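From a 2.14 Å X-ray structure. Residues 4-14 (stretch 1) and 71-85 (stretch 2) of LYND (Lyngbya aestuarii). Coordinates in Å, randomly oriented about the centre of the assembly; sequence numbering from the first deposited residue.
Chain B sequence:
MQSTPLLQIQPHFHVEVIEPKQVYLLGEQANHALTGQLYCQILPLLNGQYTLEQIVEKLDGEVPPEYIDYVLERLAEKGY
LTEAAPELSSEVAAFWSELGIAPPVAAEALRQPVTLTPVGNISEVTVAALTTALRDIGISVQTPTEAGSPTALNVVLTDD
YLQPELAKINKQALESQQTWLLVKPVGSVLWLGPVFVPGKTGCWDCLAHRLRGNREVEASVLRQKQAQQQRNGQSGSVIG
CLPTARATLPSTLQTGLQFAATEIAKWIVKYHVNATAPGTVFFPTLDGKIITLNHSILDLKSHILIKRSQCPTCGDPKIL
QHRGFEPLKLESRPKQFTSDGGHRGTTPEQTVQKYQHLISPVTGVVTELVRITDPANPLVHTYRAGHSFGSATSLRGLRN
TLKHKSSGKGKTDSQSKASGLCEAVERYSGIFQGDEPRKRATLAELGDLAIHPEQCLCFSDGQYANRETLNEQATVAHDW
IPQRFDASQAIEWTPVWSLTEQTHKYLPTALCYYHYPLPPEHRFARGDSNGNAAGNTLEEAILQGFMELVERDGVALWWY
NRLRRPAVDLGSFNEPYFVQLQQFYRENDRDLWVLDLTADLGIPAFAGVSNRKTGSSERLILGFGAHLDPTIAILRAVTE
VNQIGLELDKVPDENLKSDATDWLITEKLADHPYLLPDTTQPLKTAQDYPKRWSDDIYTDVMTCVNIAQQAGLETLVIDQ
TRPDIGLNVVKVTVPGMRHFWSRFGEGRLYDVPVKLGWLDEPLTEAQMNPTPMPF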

# COMPACT_ATOMS: atom_id res chain seq x y z
N THR B 4 -21.26 17.53 -44.20
CA THR B 4 -22.06 18.30 -43.24
C THR B 4 -22.00 17.81 -41.77
O THR B 4 -22.87 18.16 -40.97
CB THR B 4 -23.55 18.35 -43.69
OG1 THR B 4 -24.06 17.02 -43.81
CG2 THR B 4 -23.70 19.05 -45.04
N PRO B 5 -20.97 17.01 -41.40
CA PRO B 5 -20.90 16.69 -39.97
C PRO B 5 -20.32 17.84 -39.14
O PRO B 5 -19.55 18.64 -39.65
CB PRO B 5 -19.96 15.48 -39.92
CG PRO B 5 -19.07 15.66 -41.09
CD PRO B 5 -19.91 16.30 -42.15
N LEU B 6 -20.71 17.91 -37.88
CA LEU B 6 -20.24 18.98 -37.01
C LEU B 6 -18.90 18.64 -36.38
O LEU B 6 -18.70 17.55 -35.85
CB LEU B 6 -21.28 19.26 -35.93
CG LEU B 6 -22.63 19.76 -36.45
CD1 LEU B 6 -23.65 19.75 -35.33
CD2 LEU B 6 -22.49 21.15 -37.06
N LEU B 7 -17.97 19.60 -36.46
CA LEU B 7 -16.65 19.45 -35.87
C LEU B 7 -16.60 20.10 -34.50
O LEU B 7 -17.23 21.12 -34.26
CB LEU B 7 -15.59 20.07 -36.77
CG LEU B 7 -15.46 19.49 -38.17
CD1 LEU B 7 -14.47 20.32 -38.97
CD2 LEU B 7 -15.03 18.03 -38.11
N GLN B 8 -15.85 19.48 -33.59
CA GLN B 8 -15.65 20.06 -32.28
C GLN B 8 -14.44 19.46 -31.59
O GLN B 8 -14.14 18.28 -31.73
CB GLN B 8 -16.89 19.89 -31.40
CG GLN B 8 -17.20 18.46 -30.99
CD GLN B 8 -18.26 18.37 -29.90
OE1 GLN B 8 -18.65 19.36 -29.28
NE2 GLN B 8 -18.73 17.16 -29.65
N ILE B 9 -13.74 20.30 -30.84
CA ILE B 9 -12.78 19.81 -29.87
C ILE B 9 -13.61 19.03 -28.85
O ILE B 9 -14.69 19.45 -28.44
CB ILE B 9 -12.00 20.94 -29.19
CG1 ILE B 9 -11.23 21.76 -30.22
CG2 ILE B 9 -11.03 20.36 -28.17
CD1 ILE B 9 -10.22 20.98 -31.04
N GLN B 10 -13.10 17.88 -28.47
CA GLN B 10 -13.87 16.97 -27.64
C GLN B 10 -14.40 17.65 -26.40
O GLN B 10 -13.66 18.35 -25.71
CB GLN B 10 -13.06 15.72 -27.29
CG GLN B 10 -11.57 15.89 -27.02
CD GLN B 10 -10.80 14.66 -27.46
OE1 GLN B 10 -11.15 14.02 -28.46
NE2 GLN B 10 -9.78 14.30 -26.71
N PRO B 11 -15.70 17.46 -26.12
CA PRO B 11 -16.48 18.35 -25.25
C PRO B 11 -16.18 18.26 -23.76
O PRO B 11 -16.78 19.01 -22.99
CB PRO B 11 -17.92 17.93 -25.53
CG PRO B 11 -17.83 16.51 -25.93
CD PRO B 11 -16.54 16.39 -26.69
N HIS B 12 -15.27 17.38 -23.35
CA HIS B 12 -14.92 17.30 -21.94
C HIS B 12 -13.89 18.38 -21.60
O HIS B 12 -13.61 18.64 -20.44
CB HIS B 12 -14.42 15.90 -21.57
CG HIS B 12 -13.10 15.53 -22.18
ND1 HIS B 12 -11.90 15.85 -21.59
CD2 HIS B 12 -12.80 14.83 -23.30
CE1 HIS B 12 -10.91 15.37 -22.32
NE2 HIS B 12 -11.43 14.75 -23.37
N PHE B 13 -13.35 19.02 -22.64
CA PHE B 13 -12.41 20.12 -22.45
C PHE B 13 -13.13 21.46 -22.37
O PHE B 13 -14.01 21.76 -23.16
CB PHE B 13 -11.40 20.17 -23.60
CG PHE B 13 -10.35 19.11 -23.52
CD1 PHE B 13 -9.65 18.89 -22.35
CD2 PHE B 13 -10.05 18.32 -24.63
CE1 PHE B 13 -8.68 17.90 -22.28
CE2 PHE B 13 -9.09 17.34 -24.57
CZ PHE B 13 -8.40 17.12 -23.39
N HIS B 14 -12.74 22.26 -21.39
CA HIS B 14 -13.05 23.68 -21.39
C HIS B 14 -11.94 24.39 -22.18
O HIS B 14 -10.76 24.27 -21.85
CB HIS B 14 -13.15 24.23 -19.97
CG HIS B 14 -13.10 25.72 -19.90
ND1 HIS B 14 -13.98 26.53 -20.58
CD2 HIS B 14 -12.27 26.55 -19.22
CE1 HIS B 14 -13.69 27.80 -20.33
NE2 HIS B 14 -12.65 27.84 -19.51
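Stretch 2 71-85: VLERLAEKGYLTEAA

Stretch 2 reaches stretch 1 as a helix followed by a short strand. The helix, which begins earlier in the chain, runs through Val71 and the residues after it, and Gly79 ends it in a Schellman motif. With phi/psi of 88°/19°, Gly79 adopts a conformation in which a CB would be jammed against the preceding carbonyl oxygen. The carbonyl of Leu75 serves the last turn: Tyr80 N donates to Leu75 O at 2.9 Å, and Leu81 N makes a weak bond to the same Leu75 O at 3.4 Å, while Gly79 N is taken up by Ala76 O at 3.0 Å.

The chain then extends, and strand 81-83 lies antiparallel to strand 6-9, the two axes crossing at 146° and approaching to 4.9 Å. The register pairs Leu7 with Glu83, Gln8 with Thr82 and Ile9 with Leu81. Four backbone hydrogen bonds hold it. Gln8 and Thr82 form the hydrogen-bonded pair, each giving and receiving: Gln8 N donates to Thr82 O at 3.2 Å, and Thr82 N to Gln8 O at 3.1 Å. Beyond this pair the ladder continues in both directions, with Ala84 N donating to Leu6 O at 2.8 Å and an angle of 165°, and Gln10 N donating to Tyr80 O at 3.2 Å. Two of these acceptors also receive CA-H...O contacts, from Glu83 CA to Leu6 O (3.6 Å) and from Ile9 CA to Tyr80 O (3.5 Å). Past the strand, Phe13 N closes a type I turn on Gln10 O at 3.2 Å.

Side-chain polar groups add less. Thr82 OG1 donates to Glu83 O within its own stretch at 3.3 Å, whereas Gln8 NE2 lies 3.5 Å from the methyl Ala84 CB. The amide end of Gln10 bends back to Gly79, placing Gln10 NE2 2.9 Å from Gly79 O; the geometry leaves open whether this is a hydrogen bond.

Apolar contacts join stretch 1 to both the helix and the strand. Leu7 CD1 packs 3.6 Å from Leu72 CD1, and Ile9 CD1 lies 4.1 Å from Leu75 CD1 and 4.2 Å from Leu81 CD1, so that leucines of the helix and of the strand meet the same isoleucine. On the other face, Gln8 and Thr82 project together. Farther along, Phe13 CE2 approaches the edge of the Tyr80 ring, 4.3 Å from Tyr80 CD1. Together the two stretches bury 709 Å².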

# COMPACT_ATOMS: atom_id res chain seq x y z
N VAL B 71 -4.64 22.28 -40.06
CA VAL B 71 -4.83 22.43 -38.62
C VAL B 71 -5.70 21.31 -38.06
O VAL B 71 -5.38 20.71 -37.04
CB VAL B 71 -5.46 23.80 -38.27
CG1 VAL B 71 -5.92 23.85 -36.82
CG2 VAL B 71 -4.46 24.91 -38.52
N LEU B 72 -6.81 21.02 -38.73
CA LEU B 72 -7.73 19.99 -38.28
C LEU B 72 -7.11 18.61 -38.36
O LEU B 72 -7.37 17.76 -37.51
CB LEU B 72 -9.03 20.03 -39.08
CG LEU B 72 -9.80 21.36 -39.02
CD1 LEU B 72 -11.09 21.27 -39.81
CD2 LEU B 72 -10.08 21.80 -37.59
N GLU B 73 -6.26 18.38 -39.37
CA GLU B 73 -5.63 17.08 -39.50
C GLU B 73 -4.74 16.83 -38.33
O GLU B 73 -4.67 15.75 -37.81
CB GLU B 73 -4.79 16.97 -40.77
CG GLU B 73 -5.58 17.27 -42.02
CD GLU B 73 -5.44 16.23 -43.12
OE1 GLU B 73 -4.87 15.15 -42.86
OE2 GLU B 73 -5.89 16.50 -44.25
N ARG B 74 -4.03 17.87 -37.95
CA ARG B 74 -3.14 17.76 -36.83
C ARG B 74 -3.90 17.47 -35.55
O ARG B 74 -3.51 16.63 -34.77
CB ARG B 74 -2.37 19.05 -36.67
CG ARG B 74 -0.88 18.88 -36.73
CD ARG B 74 -0.20 20.21 -36.54
NE ARG B 74 0.73 20.11 -35.45
CZ ARG B 74 1.91 19.55 -35.54
NH1 ARG B 74 2.30 19.03 -36.68
NH2 ARG B 74 2.69 19.50 -34.49
N LEU B 75 -4.98 18.20 -35.34
CA LEU B 75 -5.80 18.03 -34.14
C LEU B 75 -6.40 16.65 -34.12
O LEU B 75 -6.43 15.99 -33.11
CB LEU B 75 -6.89 19.08 -34.07
CG LEU B 75 -6.40 20.49 -33.80
CD1 LEU B 75 -7.49 21.48 -34.03
CD2 LEU B 75 -5.87 20.61 -32.39
N ALA B 76 -6.85 16.21 -35.28
CA ALA B 76 -7.46 14.89 -35.42
C ALA B 76 -6.46 13.80 -35.10
O ALA B 76 -6.74 12.89 -34.34
CB ALA B 76 -8.01 14.72 -36.82
N GLU B 77 -5.26 13.91 -35.67
CA GLU B 77 -4.24 12.88 -35.52
C GLU B 77 -3.71 12.80 -34.09
O GLU B 77 -3.29 11.73 -33.65
CB GLU B 77 -3.08 13.14 -36.47
CG GLU B 77 -3.40 12.82 -37.93
CD GLU B 77 -2.28 13.21 -38.88
OE1 GLU B 77 -1.28 13.81 -38.42
OE2 GLU B 77 -2.40 12.92 -40.09
N LYS B 78 -3.74 13.91 -33.37
CA LYS B 78 -3.30 13.93 -31.97
C LYS B 78 -4.46 13.61 -31.02
O LYS B 78 -4.27 13.50 -29.81
CB LYS B 78 -2.68 15.29 -31.61
CG LYS B 78 -1.16 15.37 -31.83
CD LYS B 78 -0.78 15.31 -33.31
CE LYS B 78 0.72 15.13 -33.50
NZ LYS B 78 1.09 14.92 -34.93
N GLY B 79 -5.66 13.47 -31.57
CA GLY B 79 -6.81 13.00 -30.80
C GLY B 79 -7.60 14.07 -30.09
O GLY B 79 -8.34 13.77 -29.16
N TYR B 80 -7.46 15.32 -30.51
CA TYR B 80 -8.17 16.44 -29.90
C TYR B 80 -9.48 16.73 -30.61
O TYR B 80 -10.42 17.22 -30.00
CB TYR B 80 -7.30 17.70 -29.92
CG TYR B 80 -6.06 17.60 -29.07
CD1 TYR B 80 -6.15 17.61 -27.69
CD2 TYR B 80 -4.80 17.51 -29.65
CE1 TYR B 80 -5.02 17.52 -26.90
CE2 TYR B 80 -3.67 17.42 -28.86
CZ TYR B 80 -3.78 17.44 -27.49
OH TYR B 80 -2.67 17.35 -26.69
N LEU B 81 -9.52 16.45 -31.90
CA LEU B 81 -10.69 16.77 -32.71
C LEU B 81 -11.57 15.54 -32.85
O LEU B 81 -11.06 14.42 -32.88
CB LEU B 81 -10.27 17.28 -34.09
CG LEU B 81 -11.39 17.84 -34.98
CD1 LEU B 81 -11.89 19.17 -34.43
CD2 LEU B 81 -10.89 18.01 -36.41
N THR B 82 -12.87 15.76 -32.95
CA THR B 82 -13.80 14.67 -33.20
C THR B 82 -15.08 15.16 -33.85
O THR B 82 -15.40 16.35 -33.82
CB THR B 82 -14.15 13.90 -31.89
OG1 THR B 82 -14.97 12.76 -32.19
CG2 THR B 82 -14.89 14.80 -30.89
N GLU B 83 -15.80 14.23 -34.45
CA GLU B 83 -17.13 14.49 -34.96
C GLU B 83 -18.08 14.64 -33.77
O GLU B 83 -17.97 13.90 -32.78
CB GLU B 83 -17.57 13.32 -35.84
CG GLU B 83 -18.51 13.69 -36.97
CD GLU B 83 -19.10 12.45 -37.63
OE1 GLU B 83 -18.54 11.34 -37.44
OE2 GLU B 83 -20.13 12.59 -38.33
N ALA B 84 -19.01 15.58 -33.85
CA ALA B 84 -20.01 15.73 -32.80
C ALA B 84 -21.19 14.79 -33.06
O ALA B 84 -21.55 14.54 -34.21
CB ALA B 84 -20.49 17.16 -32.70
N ALA B 85 -21.78 14.28 -31.98
CA ALA B 85 -22.96 13.41 -32.07
C ALA B 85 -24.20 14.19 -31.67
O ALA B 85 -24.42 14.43 -30.48
CB ALA B 85 -22.79 12.20 -31.17